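Local atomic coordinates of DUF2019 domain-containing protein (Rhodopseudomonas palustris, PDB entry 2I9C), a protein that is of unknown function but folds as a compact all-helical DUF2019 domain, a family grouped with the tetratricopeptide-repeat clan. Residues L14-F18 / I47-L51; T22-D26 / N70-Q76; D57-L63 / L80-A85; R90-E94 / C111-D116. All coordinates share one frame; numbering follows the deposited sequence.

Interaction 1. Residues L14-F18 / I47-L51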
loop_
_atom_site.group_PDB
_atom_site.type_symbol
_atom_site.label_atom_id
_atom_site.label_comp_id
_atom_site.label_asym_id
_atom_site.label_seq_id
_atom_site.Cartn_x
_atom_site.Cartn_y
_atom_site.Cartn_z
ATOM N N LEU A 14 13.774 0.545 -1.562
ATOM C CA LEU A 14 12.390 0.391 -2.084
ATOM C C LEU A 14 11.307 0.643 -1.005
ATOM O O LEU A 14 10.291 1.337 -1.264
ATOM C CB LEU A 14 12.218 -0.992 -2.743
ATOM C CG LEU A 14 12.978 -1.156 -4.087
ATOM C CD1 LEU A 14 13.075 -2.586 -4.449
ATOM C CD2 LEU A 14 12.293 -0.361 -5.232
ATOM N N VAL A 15 11.491 0.062 0.175
ATOM C CA VAL A 15 10.552 0.325 1.287
ATOM C C VAL A 15 10.500 1.815 1.656
ATOM O O VAL A 15 9.416 2.383 1.843
ATOM C CB VAL A 15 10.829 -0.565 2.536
ATOM C CG1 VAL A 15 9.852 -0.232 3.669
ATOM C CG2 VAL A 15 10.613 -2.028 2.178
ATOM N N ALA A 16 11.681 2.440 1.763
ATOM C CA ALA A 16 11.755 3.847 2.140
ATOM C C ALA A 16 11.082 4.646 1.023
ATOM O O ALA A 16 10.368 5.593 1.296
ATOM C CB ALA A 16 13.237 4.318 2.358
ATOM N N LEU A 17 11.345 4.298 -0.248
ATOM C CA LEU A 17 10.742 5.091 -1.338
ATOM C C LEU A 17 9.216 4.860 -1.403
ATOM O O LEU A 17 8.455 5.782 -1.655
ATOM C CB LEU A 17 11.400 4.769 -2.688
ATOM C CG LEU A 17 10.909 5.598 -3.878
ATOM C CD1 LEU A 17 11.329 7.125 -3.703
ATOM C CD2 LEU A 17 11.505 4.984 -5.200
ATOM N N PHE A 18 8.784 3.626 -1.172
ATOM C CA PHE A 18 7.353 3.333 -1.082
ATOM C C PHE A 18 6.697 4.298 -0.056
ATOM O O PHE A 18 5.645 4.882 -0.326
ATOM C CB PHE A 18 7.142 1.866 -0.659
ATOM C CG PHE A 18 5.672 1.432 -0.601
ATOM C CD1 PHE A 18 5.100 0.689 -1.640
ATOM C CD2 PHE A 18 4.883 1.767 0.494
ATOM C CE1 PHE A 18 3.763 0.270 -1.569
ATOM C CE2 PHE A 18 3.554 1.377 0.583
ATOM C CZ PHE A 18 2.994 0.621 -0.449
ATOM N N ILE A 47 7.068 -0.045 -7.514
ATOM C CA ILE A 47 7.844 -0.493 -6.345
ATOM C C ILE A 47 7.351 -1.846 -5.822
ATOM O O ILE A 47 8.165 -2.736 -5.574
ATOM C CB ILE A 47 7.869 0.566 -5.203
ATOM C CG1 ILE A 47 8.615 1.841 -5.661
ATOM C CG2 ILE A 47 8.567 0.008 -3.957
ATOM C CD1 ILE A 47 8.240 3.102 -4.835
ATOM N N ALA A 48 6.036 -1.998 -5.672
ATOM C CA ALA A 48 5.451 -3.234 -5.162
ATOM C C ALA A 48 5.710 -4.389 -6.103
ATOM O O ALA A 48 6.020 -5.483 -5.631
ATOM C CB ALA A 48 3.973 -3.080 -4.929
ATOM N N ASP A 49 5.613 -4.151 -7.422
ATOM C CA ASP A 49 5.930 -5.191 -8.439
ATOM C C ASP A 49 7.372 -5.627 -8.410
ATOM O O ASP A 49 7.676 -6.812 -8.556
ATOM C CB ASP A 49 5.578 -4.731 -9.859
ATOM C CG ASP A 49 4.081 -4.832 -10.143
ATOM O OD1 ASP A 49 3.313 -5.277 -9.242
ATOM O OD2 ASP A 49 3.677 -4.426 -11.240
ATOM N N GLU A 50 8.274 -4.668 -8.215
ATOM C CA GLU A 50 9.690 -5.006 -8.085
ATOM C C GLU A 50 9.936 -5.865 -6.811
ATOM O O GLU A 50 10.666 -6.844 -6.846
ATOM C CB GLU A 50 10.566 -3.734 -8.080
ATOM C CG GLU A 50 12.063 -4.003 -7.828
ATOM C CD GLU A 50 12.743 -4.825 -8.926
ATOM O OE1 GLU A 50 12.264 -4.893 -10.099
ATOM O OE2 GLU A 50 13.773 -5.432 -8.618
ATOM N N LEU A 51 9.334 -5.473 -5.693
ATOM C CA LEU A 51 9.537 -6.199 -4.443
ATOM C C LEU A 51 8.958 -7.615 -4.609
ATOM O O LEU A 51 9.573 -8.589 -4.207
ATOM C CB LEU A 51 8.831 -5.479 -3.286
ATOM C CG LEU A 51 9.518 -4.235 -2.742
ATOM C CD1 LEU A 51 8.537 -3.432 -1.896
ATOM C CD2 LEU A 51 10.709 -4.657 -1.893
#
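Phe-18 presents the edge of its ring, rather than a face, to Ile-47: methyl CG2 of the isoleucine lies near the ring plane and reaches Phe-18 CB at 4.0 Å. The setting is an antiparallel helical hairpin, in which helices 11-30 and 34-53 follow each other in the chain and pack with their segment axes at 158°. Most of the contact runs through one side chain, Ile-47, which meets Leu-14, Leu-17 and Phe-18 and whose two branches, the methyl CG2 and the CG1-CD1 arm, part at CB. CG2, anti to its own backbone N, touches Leu-14 O at 3.5 Å, whereas CG1 carries CD1 toward Phe-18 N, 3.7 Å away. Those two backbone atoms are the acceptor and donor of one hydrogen bond in helix 11-30, and the isoleucine therefore packs directly on a helical turn. Leu-17 adds its CG, 3.8 Å from Ile-47 CD1, the two chains crossing at about a right angle. Phe-18 also packs on Leu-65 and Leu-80, from the loops that precede and follow helix 71-79 in the chain. At the other end of the contact Leu-14 and Leu-51 slide past each other in opposite directions, Leu-14 CD1 lying 4.1 Å from Leu-51 CD2. Glu-50 contributes only its aliphatic part, since its carboxylate turns to a salt bridge with Arg-54; its CG rests 3.8 Å from Leu-14 CD1.

Interaction 2. Residues T22-D26 / N70-Q76. With ACT (acetate ion), chain B.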
loop_
_atom_site.group_PDB
_atom_site.type_symbol
_atom_site.label_atom_id
_atom_site.label_comp_id
_atom_site.label_asym_id
_atom_site.label_seq_id
_atom_site.Cartn_x
_atom_site.Cartn_y
_atom_site.Cartn_z
ATOM N N THR A 22 3.950 7.405 -1.046
ATOM C CA THR A 22 2.615 7.264 -0.522
ATOM C C THR A 22 2.235 8.393 0.473
ATOM O O THR A 22 1.068 8.830 0.533
ATOM C CB THR A 22 2.508 5.849 0.011
ATOM O OG1 THR A 22 2.993 4.976 -1.030
ATOM C CG2 THR A 22 1.090 5.485 0.351
ATOM N N VAL A 23 3.219 8.897 1.225
ATOM C CA VAL A 23 3.019 10.181 1.962
ATOM C C VAL A 23 2.651 11.287 0.957
ATOM O O VAL A 23 1.710 12.052 1.148
ATOM C CB VAL A 23 4.306 10.563 2.736
ATOM C CG1 VAL A 23 4.333 12.051 3.111
ATOM C CG2 VAL A 23 4.418 9.689 4.013
ATOM N N GLU A 24 3.416 11.386 -0.126
ATOM C CA GLU A 24 3.114 12.371 -1.139
ATOM C C GLU A 24 1.771 12.130 -1.833
ATOM O O GLU A 24 1.121 13.096 -2.207
ATOM C CB GLU A 24 4.256 12.490 -2.133
ATOM C CG GLU A 24 5.520 13.102 -1.480
ATOM C CD GLU A 24 6.702 13.209 -2.455
ATOM O OE1 GLU A 24 6.462 13.373 -3.682
ATOM O OE2 GLU A 24 7.873 13.122 -1.982
ATOM N N GLN A 25 1.341 10.874 -1.984
ATOM C CA GLN A 25 -0.064 10.576 -2.390
ATOM C C GLN A 25 -1.080 11.239 -1.476
ATOM O O GLN A 25 -1.982 11.955 -1.931
ATOM C CB GLN A 25 -0.360 9.072 -2.452
ATOM C CG GLN A 25 0.271 8.331 -3.668
ATOM C CD GLN A 25 0.120 6.840 -3.504
ATOM O OE1 GLN A 25 -0.785 6.395 -2.826
ATOM N NE2 GLN A 25 1.028 6.064 -4.062
ATOM N N ASP A 26 -0.903 11.041 -0.183
ATOM C CA ASP A 26 -1.757 11.642 0.814
ATOM C C ASP A 26 -1.756 13.158 0.636
ATOM O O ASP A 26 -2.816 13.758 0.556
ATOM C CB ASP A 26 -1.257 11.282 2.225
ATOM C CG ASP A 26 -2.288 11.557 3.286
ATOM O OD1 ASP A 26 -3.481 11.261 3.024
ATOM O OD2 ASP A 26 -1.912 12.049 4.390
ATOM N N ASN A 70 1.214 7.749 8.825
ATOM C CA ASN A 70 0.488 8.334 7.717
ATOM C C ASN A 70 -0.534 7.287 7.286
ATOM O O ASN A 70 -0.194 6.121 7.125
ATOM C CB ASN A 70 1.404 8.751 6.555
ATOM C CG ASN A 70 0.632 9.413 5.422
ATOM O OD1 ASN A 70 -0.056 8.738 4.658
ATOM N ND2 ASN A 70 0.786 10.732 5.267
HETATM N N MSE A 71 -1.784 7.681 7.165
HETATM C CA MSE A 71 -2.852 6.678 6.987
HETATM C C MSE A 71 -2.840 6.134 5.566
HETATM O O MSE A 71 -3.191 4.955 5.327
HETATM C CB MSE A 71 -4.231 7.281 7.290
HETATM C CG MSE A 71 -5.337 6.218 7.505
HETATM SE SE MSE A 71 -4.851 5.055 9.117
HETATM C CE MSE A 71 -5.363 6.235 10.622
ATOM N N GLN A 72 -2.456 6.974 4.613
ATOM C CA GLN A 72 -2.307 6.484 3.251
ATOM C C GLN A 72 -1.207 5.411 3.142
ATOM O O GLN A 72 -1.362 4.433 2.406
ATOM C CB GLN A 72 -2.055 7.652 2.272
ATOM C CG GLN A 72 -2.046 7.237 0.736
ATOM C CD GLN A 72 -3.431 6.891 0.202
ATOM O OE1 GLN A 72 -4.428 7.024 0.913
ATOM N NE2 GLN A 72 -3.498 6.487 -1.082
ATOM N N VAL A 73 -0.078 5.620 3.838
ATOM C CA VAL A 73 1.013 4.649 3.848
ATOM C C VAL A 73 0.479 3.331 4.433
ATOM O O VAL A 73 0.675 2.276 3.848
ATOM C CB VAL A 73 2.263 5.177 4.633
ATOM C CG1 VAL A 73 3.397 4.153 4.663
ATOM C CG2 VAL A 73 2.798 6.446 3.931
ATOM N N ARG A 74 -0.176 3.411 5.587
ATOM C CA ARG A 74 -0.677 2.221 6.247
ATOM C C ARG A 74 -1.660 1.460 5.359
ATOM O O ARG A 74 -1.598 0.227 5.304
ATOM C CB ARG A 74 -1.358 2.600 7.572
ATOM C CG ARG A 74 -0.378 3.155 8.621
ATOM C CD ARG A 74 -1.065 3.265 10.006
ATOM N NE ARG A 74 -0.112 3.768 11.013
ATOM C CZ ARG A 74 -0.270 3.694 12.326
ATOM N NH1 ARG A 74 -1.340 3.123 12.851
ATOM N NH2 ARG A 74 0.664 4.192 13.143
ATOM N N LEU A 75 -2.596 2.196 4.737
ATOM C CA LEU A 75 -3.612 1.621 3.839
ATOM C C LEU A 75 -2.981 0.879 2.667
ATOM O O LEU A 75 -3.296 -0.276 2.376
ATOM C CB LEU A 75 -4.565 2.711 3.279
ATOM C CG LEU A 75 -5.534 2.247 2.172
ATOM C CD1 LEU A 75 -6.573 1.305 2.703
ATOM C CD2 LEU A 75 -6.221 3.504 1.618
ATOM N N GLN A 76 -2.081 1.555 1.983
ATOM C CA GLN A 76 -1.473 0.984 0.800
ATOM C C GLN A 76 -0.595 -0.212 1.148
ATOM O O GLN A 76 -0.559 -1.169 0.414
ATOM C CB GLN A 76 -0.692 2.044 0.013
ATOM C CG GLN A 76 -1.631 3.034 -0.731
ATOM C CD GLN A 76 -2.725 2.321 -1.495
ATOM O OE1 GLN A 76 -2.446 1.495 -2.348
ATOM N NE2 GLN A 76 -3.978 2.636 -1.184
HETATM C C ACT B . -4.736 2.495 12.444
HETATM O O ACT B . -3.869 2.115 11.571
HETATM O OXT ACT B . -4.597 2.554 13.785
HETATM C CH3 ACT B . -5.964 2.815 11.770
HETATM O O HOH W 1 -2.355 10.542 6.967
#
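Gln-25 and Gln-72 meet with their side chains at about a right angle and their amide planes 74° apart, yet the hydrogen bond between them is almost straight. Gln-72 NE2 donates it to Gln-25 OE1 at 3.2 Å, and donor and acceptor each lie in the plane of the other's amide. A bend at chi2 (72°) turns the Gln-72 amide toward its partner, while its OE1 is held by Gln-104. Asp-26 and Asn-70 make a second polar pair with a different orientation: they slide past each other, carboxylate and amide 89° apart, and the bond from Asn-70 ND2 to Asp-26 OD2 (3.1 Å) is weak. The other end of that amide has its own task, because Asn-70 is the N-cap of helix 71-79 and its OD1 accepts from Val-73 N at 3.2 Å. Beside these polar pairs, Val-23 CG2 meets Val-73 CG2 at 3.6 Å. In the conformer described here, one of two, Thr-22 CG2 touches Gln-72 O and OG1 turns back to Phe-18 O. A water donates to Asp-26 OD2 at 3.0 Å and accepts from the backbone N of Met-71, present as selenomethionine. Helix 11-30 thus brings a carboxylate to the amino end of helix 71-79, where the helix dipole, the capping amide and the bridging water would all be expected to favour its negative charge.

Interaction 3. Residues D57-L63 / L80-A85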
loop_
_atom_site.group_PDB
_atom_site.type_symbol
_atom_site.label_atom_id
_atom_site.label_comp_id
_atom_site.label_asym_id
_atom_site.label_seq_id
_atom_site.Cartn_x
_atom_site.Cartn_y
_atom_site.Cartn_z
ATOM N N ASP A 57 9.264 -13.177 -2.407
ATOM C CA ASP A 57 8.247 -12.134 -2.461
ATOM C C ASP A 57 8.516 -11.062 -1.382
ATOM O O ASP A 57 8.065 -11.187 -0.223
ATOM C CB ASP A 57 6.837 -12.736 -2.339
ATOM C CG ASP A 57 5.759 -11.776 -2.745
ATOM O OD1 ASP A 57 5.968 -10.561 -2.645
ATOM O OD2 ASP A 57 4.677 -12.255 -3.139
ATOM N N GLN A 58 9.268 -10.024 -1.765
ATOM C CA GLN A 58 9.756 -9.053 -0.773
ATOM C C GLN A 58 8.692 -7.992 -0.471
ATOM O O GLN A 58 8.947 -7.080 0.267
ATOM C CB GLN A 58 11.070 -8.381 -1.213
ATOM C CG GLN A 58 12.299 -9.280 -1.128
ATOM C CD GLN A 58 12.485 -9.851 0.256
ATOM O OE1 GLN A 58 12.501 -9.111 1.275
ATOM N NE2 GLN A 58 12.614 -11.182 0.321
ATOM N N ARG A 59 7.470 -8.153 -0.990
ATOM C CA ARG A 59 6.359 -7.333 -0.457
ATOM C C ARG A 59 6.224 -7.493 1.067
ATOM O O ARG A 59 5.678 -6.623 1.745
ATOM C CB ARG A 59 5.028 -7.680 -1.151
ATOM C CG ARG A 59 4.935 -7.190 -2.585
ATOM C CD ARG A 59 3.620 -7.633 -3.271
ATOM N NE ARG A 59 3.484 -9.096 -3.398
ATOM C CZ ARG A 59 2.433 -9.709 -3.952
ATOM N NH1 ARG A 59 1.474 -8.995 -4.482
ATOM N NH2 ARG A 59 2.367 -11.025 -4.015
ATOM N N THR A 60 6.681 -8.627 1.591
ATOM C CA THR A 60 6.760 -8.872 3.015
ATOM C C THR A 60 7.492 -7.734 3.762
ATOM O O THR A 60 7.172 -7.407 4.910
ATOM C CB THR A 60 7.459 -10.243 3.280
ATOM O OG1 THR A 60 6.576 -11.282 2.846
ATOM C CG2 THR A 60 7.667 -10.456 4.742
ATOM N N ALA A 61 8.437 -7.090 3.091
ATOM C CA ALA A 61 9.159 -6.028 3.735
ATOM C C ALA A 61 8.277 -4.788 4.006
ATOM O O ALA A 61 8.650 -3.967 4.854
ATOM C CB ALA A 61 10.411 -5.656 2.886
ATOM N N LEU A 62 7.118 -4.662 3.318
ATOM C CA LEU A 62 6.207 -3.512 3.545
ATOM C C LEU A 62 5.429 -3.591 4.858
ATOM O O LEU A 62 4.812 -2.609 5.299
ATOM C CB LEU A 62 5.200 -3.355 2.373
ATOM C CG LEU A 62 5.851 -3.134 1.007
ATOM C CD1 LEU A 62 4.772 -3.312 -0.108
ATOM C CD2 LEU A 62 6.543 -1.750 0.990
ATOM N N LEU A 63 5.422 -4.775 5.464
ATOM C CA LEU A 63 4.804 -4.948 6.756
ATOM C C LEU A 63 5.356 -3.944 7.811
ATOM O O LEU A 63 4.607 -3.530 8.698
ATOM C CB LEU A 63 4.951 -6.411 7.225
ATOM C CG LEU A 63 4.157 -7.559 6.558
ATOM C CD1 LEU A 63 4.586 -8.901 7.162
ATOM C CD2 LEU A 63 2.634 -7.396 6.798
ATOM N N LEU A 80 -1.309 -3.988 -0.224
ATOM C CA LEU A 80 -0.279 -4.660 -1.040
ATOM C C LEU A 80 0.399 -5.831 -0.326
ATOM O O LEU A 80 1.271 -6.500 -0.903
ATOM C CB LEU A 80 0.797 -3.633 -1.502
ATOM C CG LEU A 80 0.284 -2.737 -2.653
ATOM C CD1 LEU A 80 1.212 -1.546 -2.933
ATOM C CD2 LEU A 80 0.157 -3.565 -3.907
ATOM N N THR A 81 0.028 -6.082 0.929
ATOM C CA THR A 81 0.527 -7.275 1.605
ATOM C C THR A 81 -0.543 -8.337 1.841
ATOM O O THR A 81 -0.268 -9.346 2.514
ATOM C CB THR A 81 1.266 -6.948 2.926
ATOM O OG1 THR A 81 0.440 -6.149 3.785
ATOM C CG2 THR A 81 2.526 -6.182 2.650
ATOM N N LEU A 82 -1.754 -8.139 1.325
ATOM C CA LEU A 82 -2.805 -9.165 1.511
ATOM C C LEU A 82 -2.380 -10.536 0.970
ATOM O O LEU A 82 -2.759 -11.546 1.520
ATOM C CB LEU A 82 -4.138 -8.757 0.877
ATOM C CG LEU A 82 -4.954 -7.716 1.655
ATOM C CD1 LEU A 82 -5.860 -6.927 0.668
ATOM C CD2 LEU A 82 -5.794 -8.430 2.700
ATOM N N ALA A 83 -1.571 -10.564 -0.089
ATOM C CA ALA A 83 -1.177 -11.842 -0.660
ATOM C C ALA A 83 -0.134 -12.531 0.194
ATOM O O ALA A 83 -0.204 -13.738 0.375
ATOM C CB ALA A 83 -0.676 -11.678 -2.095
ATOM N N VAL A 84 0.833 -11.778 0.717
ATOM C CA VAL A 84 1.949 -12.395 1.436
ATOM C C VAL A 84 1.667 -12.580 2.924
ATOM O O VAL A 84 2.359 -13.349 3.591
ATOM C CB VAL A 84 3.292 -11.638 1.233
ATOM C CG1 VAL A 84 3.699 -11.655 -0.228
ATOM C CG2 VAL A 84 3.229 -10.171 1.785
ATOM N N ALA A 85 0.677 -11.859 3.455
ATOM C CA ALA A 85 0.390 -11.882 4.900
ATOM C C ALA A 85 -1.089 -11.579 5.103
ATOM O O ALA A 85 -1.441 -10.487 5.589
ATOM C CB ALA A 85 1.253 -10.863 5.635
#
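Leu-80 opens the second segment against Leu-62 and Arg-59: its CB packs on Leu-62 CD1, and its carbonyl O lies 3.5 Å from Arg-59 CD. The motif it meets is a 3-10 run, residues 58-63, entered through an Asx turn in which Asp-57 OD1 accepts from Arg-59 N. The pair exemplifies how two interhelical connections can pack on each other, here the ones flanking helix 71-79. Thr-81 follows with a division of labour between its branches. Its hydroxyl, placed between the backbone N and the carbonyl carbon (chi1 54°), bonds to Ala-77 O, and CG2 is thereby turned to Arg-59 O at 3.3 Å and to Leu-62 CB. Beyond Leu-82, which points away, Ala-83 sets its methyl 3.7 Å from Arg-59 NH2, oblique to the guanidinium group. That group is held side-on by Asp-57 through two nearly coplanar bonds, from NE to OD1 (3.0 Å) and from NH2 to OD2 (2.8 Å), each on a syn lone pair. The backbone N of Arg-59 comes to OD1 from the anti side, and NH2 also donates to the O of Lys-123, the C-terminal residue, so the arginine's rotation is well fixed. Val-84 then lays its CG1 against this ion pair, while its CB and CG2 both touch Thr-60 OG1. Ala-85, the N-cap residue of helix 86-99, ends the walk with its CB 3.9 Å from Leu-63 CD2.

Interaction 4. Residues R90-E94 / C111-D116. With ACT (acetate ion), chain B.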
loop_
_atom_site.group_PDB
_atom_site.type_symbol
_atom_site.label_atom_id
_atom_site.label_comp_id
_atom_site.label_asym_id
_atom_site.label_seq_id
_atom_site.Cartn_x
_atom_site.Cartn_y
_atom_site.Cartn_z
ATOM N N ARG A 90 -5.208 -8.074 6.765
ATOM C CA ARG A 90 -6.638 -7.950 7.058
ATOM C C ARG A 90 -6.842 -7.203 8.413
ATOM O O ARG A 90 -7.683 -6.313 8.525
ATOM C CB ARG A 90 -7.344 -9.332 7.061
ATOM C CG ARG A 90 -8.801 -9.216 7.471
ATOM C CD ARG A 90 -9.659 -10.501 7.416
ATOM N NE ARG A 90 -11.058 -10.042 7.393
ATOM C CZ ARG A 90 -11.848 -10.007 6.316
ATOM N NH1 ARG A 90 -11.417 -10.465 5.136
ATOM N NH2 ARG A 90 -13.086 -9.529 6.436
ATOM N N GLU A 91 -6.060 -7.589 9.421
ATOM C CA GLU A 91 -6.077 -6.931 10.736
ATOM C C GLU A 91 -5.809 -5.415 10.650
ATOM O O GLU A 91 -6.481 -4.611 11.319
ATOM C CB GLU A 91 -5.067 -7.613 11.661
ATOM C CG GLU A 91 -4.985 -7.032 13.098
ATOM C CD GLU A 91 -3.846 -7.646 13.965
ATOM O OE1 GLU A 91 -2.674 -7.748 13.487
ATOM O OE2 GLU A 91 -4.137 -8.004 15.147
ATOM N N GLN A 92 -4.819 -5.026 9.859
ATOM C CA GLN A 92 -4.538 -3.609 9.648
ATOM C C GLN A 92 -5.692 -2.919 8.907
ATOM O O GLN A 92 -6.122 -1.863 9.315
ATOM C CB GLN A 92 -3.206 -3.385 8.922
ATOM C CG GLN A 92 -2.868 -1.900 8.616
ATOM C CD GLN A 92 -2.818 -0.999 9.828
ATOM O OE1 GLN A 92 -2.488 -1.430 10.957
ATOM N NE2 GLN A 92 -3.157 0.269 9.616
ATOM N N LEU A 93 -6.253 -3.550 7.890
ATOM C CA LEU A 93 -7.367 -2.920 7.209
ATOM C C LEU A 93 -8.520 -2.713 8.163
ATOM O O LEU A 93 -9.206 -1.710 8.064
ATOM C CB LEU A 93 -7.800 -3.741 5.989
ATOM C CG LEU A 93 -6.842 -3.843 4.801
ATOM C CD1 LEU A 93 -7.423 -4.814 3.759
ATOM C CD2 LEU A 93 -6.638 -2.428 4.169
ATOM N N GLU A 94 -8.753 -3.690 9.055
ATOM C CA GLU A 94 -9.823 -3.626 10.035
ATOM C C GLU A 94 -9.599 -2.467 10.993
ATOM O O GLU A 94 -10.540 -1.776 11.294
ATOM C CB GLU A 94 -9.987 -4.956 10.776
ATOM C CG GLU A 94 -10.644 -6.036 9.857
ATOM C CD GLU A 94 -10.701 -7.447 10.437
ATOM O OE1 GLU A 94 -9.924 -7.799 11.370
ATOM O OE2 GLU A 94 -11.520 -8.226 9.907
ATOM N N CYS A 111 -12.279 -2.703 0.364
ATOM C CA CYS A 111 -11.325 -3.800 0.228
ATOM C C CYS A 111 -11.786 -5.043 0.984
ATOM O O CYS A 111 -11.763 -6.144 0.442
ATOM C CB CYS A 111 -9.937 -3.409 0.731
ATOM S SG CYS A 111 -8.716 -4.580 0.208
ATOM N N LEU A 112 -12.189 -4.846 2.232
ATOM C CA LEU A 112 -12.658 -5.928 3.063
ATOM C C LEU A 112 -13.994 -6.535 2.533
ATOM O O LEU A 112 -14.175 -7.758 2.546
ATOM C CB LEU A 112 -12.772 -5.443 4.507
ATOM C CG LEU A 112 -11.476 -5.192 5.259
ATOM C CD1 LEU A 112 -11.823 -4.564 6.629
ATOM C CD2 LEU A 112 -10.607 -6.460 5.394
ATOM N N ASP A 113 -14.891 -5.699 2.031
ATOM C CA ASP A 113 -16.134 -6.191 1.363
ATOM C C ASP A 113 -15.799 -7.106 0.175
ATOM O O ASP A 113 -16.325 -8.203 0.062
ATOM C CB ASP A 113 -17.030 -5.014 0.918
ATOM C CG ASP A 113 -17.624 -4.245 2.107
ATOM O OD1 ASP A 113 -17.627 -4.804 3.230
ATOM O OD2 ASP A 113 -18.065 -3.079 1.940
ATOM N N LEU A 114 -14.868 -6.670 -0.672
ATOM C CA LEU A 114 -14.450 -7.448 -1.824
ATOM C C LEU A 114 -13.807 -8.760 -1.373
ATOM O O LEU A 114 -14.054 -9.798 -1.951
ATOM C CB LEU A 114 -13.473 -6.631 -2.689
ATOM C CG LEU A 114 -14.057 -5.418 -3.436
ATOM C CD1 LEU A 114 -12.953 -4.447 -3.894
ATOM C CD2 LEU A 114 -14.827 -5.978 -4.603
ATOM N N LEU A 115 -12.977 -8.689 -0.332
ATOM C CA LEU A 115 -12.344 -9.882 0.239
ATOM C C LEU A 115 -13.358 -10.892 0.770
ATOM O O LEU A 115 -13.176 -12.091 0.632
ATOM C CB LEU A 115 -11.402 -9.470 1.384
ATOM C CG LEU A 115 -10.064 -8.932 0.932
ATOM C CD1 LEU A 115 -9.276 -8.369 2.105
ATOM C CD2 LEU A 115 -9.283 -10.037 0.203
ATOM N N ASP A 116 -14.405 -10.388 1.405
ATOM C CA ASP A 116 -15.469 -11.221 1.965
ATOM C C ASP A 116 -16.363 -11.846 0.886
ATOM O O ASP A 116 -16.937 -12.904 1.113
ATOM C CB ASP A 116 -16.300 -10.435 2.993
ATOM C CG ASP A 116 -15.494 -10.081 4.248
ATOM O OD1 ASP A 116 -14.517 -10.796 4.549
ATOM O OD2 ASP A 116 -15.844 -9.099 4.946
HETATM C C ACT B . -4.736 2.495 12.444
HETATM O O ACT B . -3.869 2.115 11.571
HETATM O OXT ACT B . -4.597 2.554 13.785
HETATM C CH3 ACT B . -5.964 2.815 11.770
#
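Leu-93 and Leu-112 mark the closest backbone approach of two neighbouring helices, CA to CA 7.4 Å, whose segments run at 136° to each other with their axes 11.0 Å apart. Part of this gap is bridged by Arg-90, part by leucines. The arginine chain is extended from CG to NE, with CG anti to the backbone N (chi1 176°), and carries the guanidinium group across to Asp-116. NH2 meets the syn lone pair of Asp-116 OD1 at 2.7 Å in a salt bridge, the acceptor standing somewhat off the guanidinium plane, and weaker bonds run from NH1 to OD1 and from NH2 to OD2. NE turns to Glu-94 OE2 at 3.1 Å, approaching from above that carboxylate's plane, so one cation lies between two acids that would otherwise probably repel each other. Leu-112 CD2 sits over the centre of a guanidinium face, 3.9 Å above it, and Leu-112 CD1 touches Glu-94 CG at 3.7 Å. Beside this charged cluster, Leu-93 CD1 packs on Leu-112 CD2 at 3.9 Å and on Cys-111 and Leu-115. Leu-93 also reaches Leu-75 and Ala-78 of helix 71-79, while Cys-111 and Leu-115 press on Leu-82. Helix 86-99 therefore packs against both helix 104-117 and helix 71-79, and with the latter it shares an acetate, probably from the crystallisation liquor, bound by Gln-92 and Arg-74.

From the N terminus, interaction 1 folds helix 34-53 back on helix 11-30. Before that loop closes, 22-26 departs on the same first helix for interaction 2, so the two contacts cross and helix 71-79 is drawn to the hairpin. Interaction 3 opens after interaction 1 has closed and crosses interaction 2, tying together the connections before and after helix 71-79. Interaction 4 then follows in series with all three and closes the last helical pair. Interactions 1 and 4 lie on opposite sides of the chain's centre, about 22 Å apart between centres; Phe-18 with Leu-62 and Leu-80, then Leu-82 with Leu-93, provide the intervening packing through interaction 3.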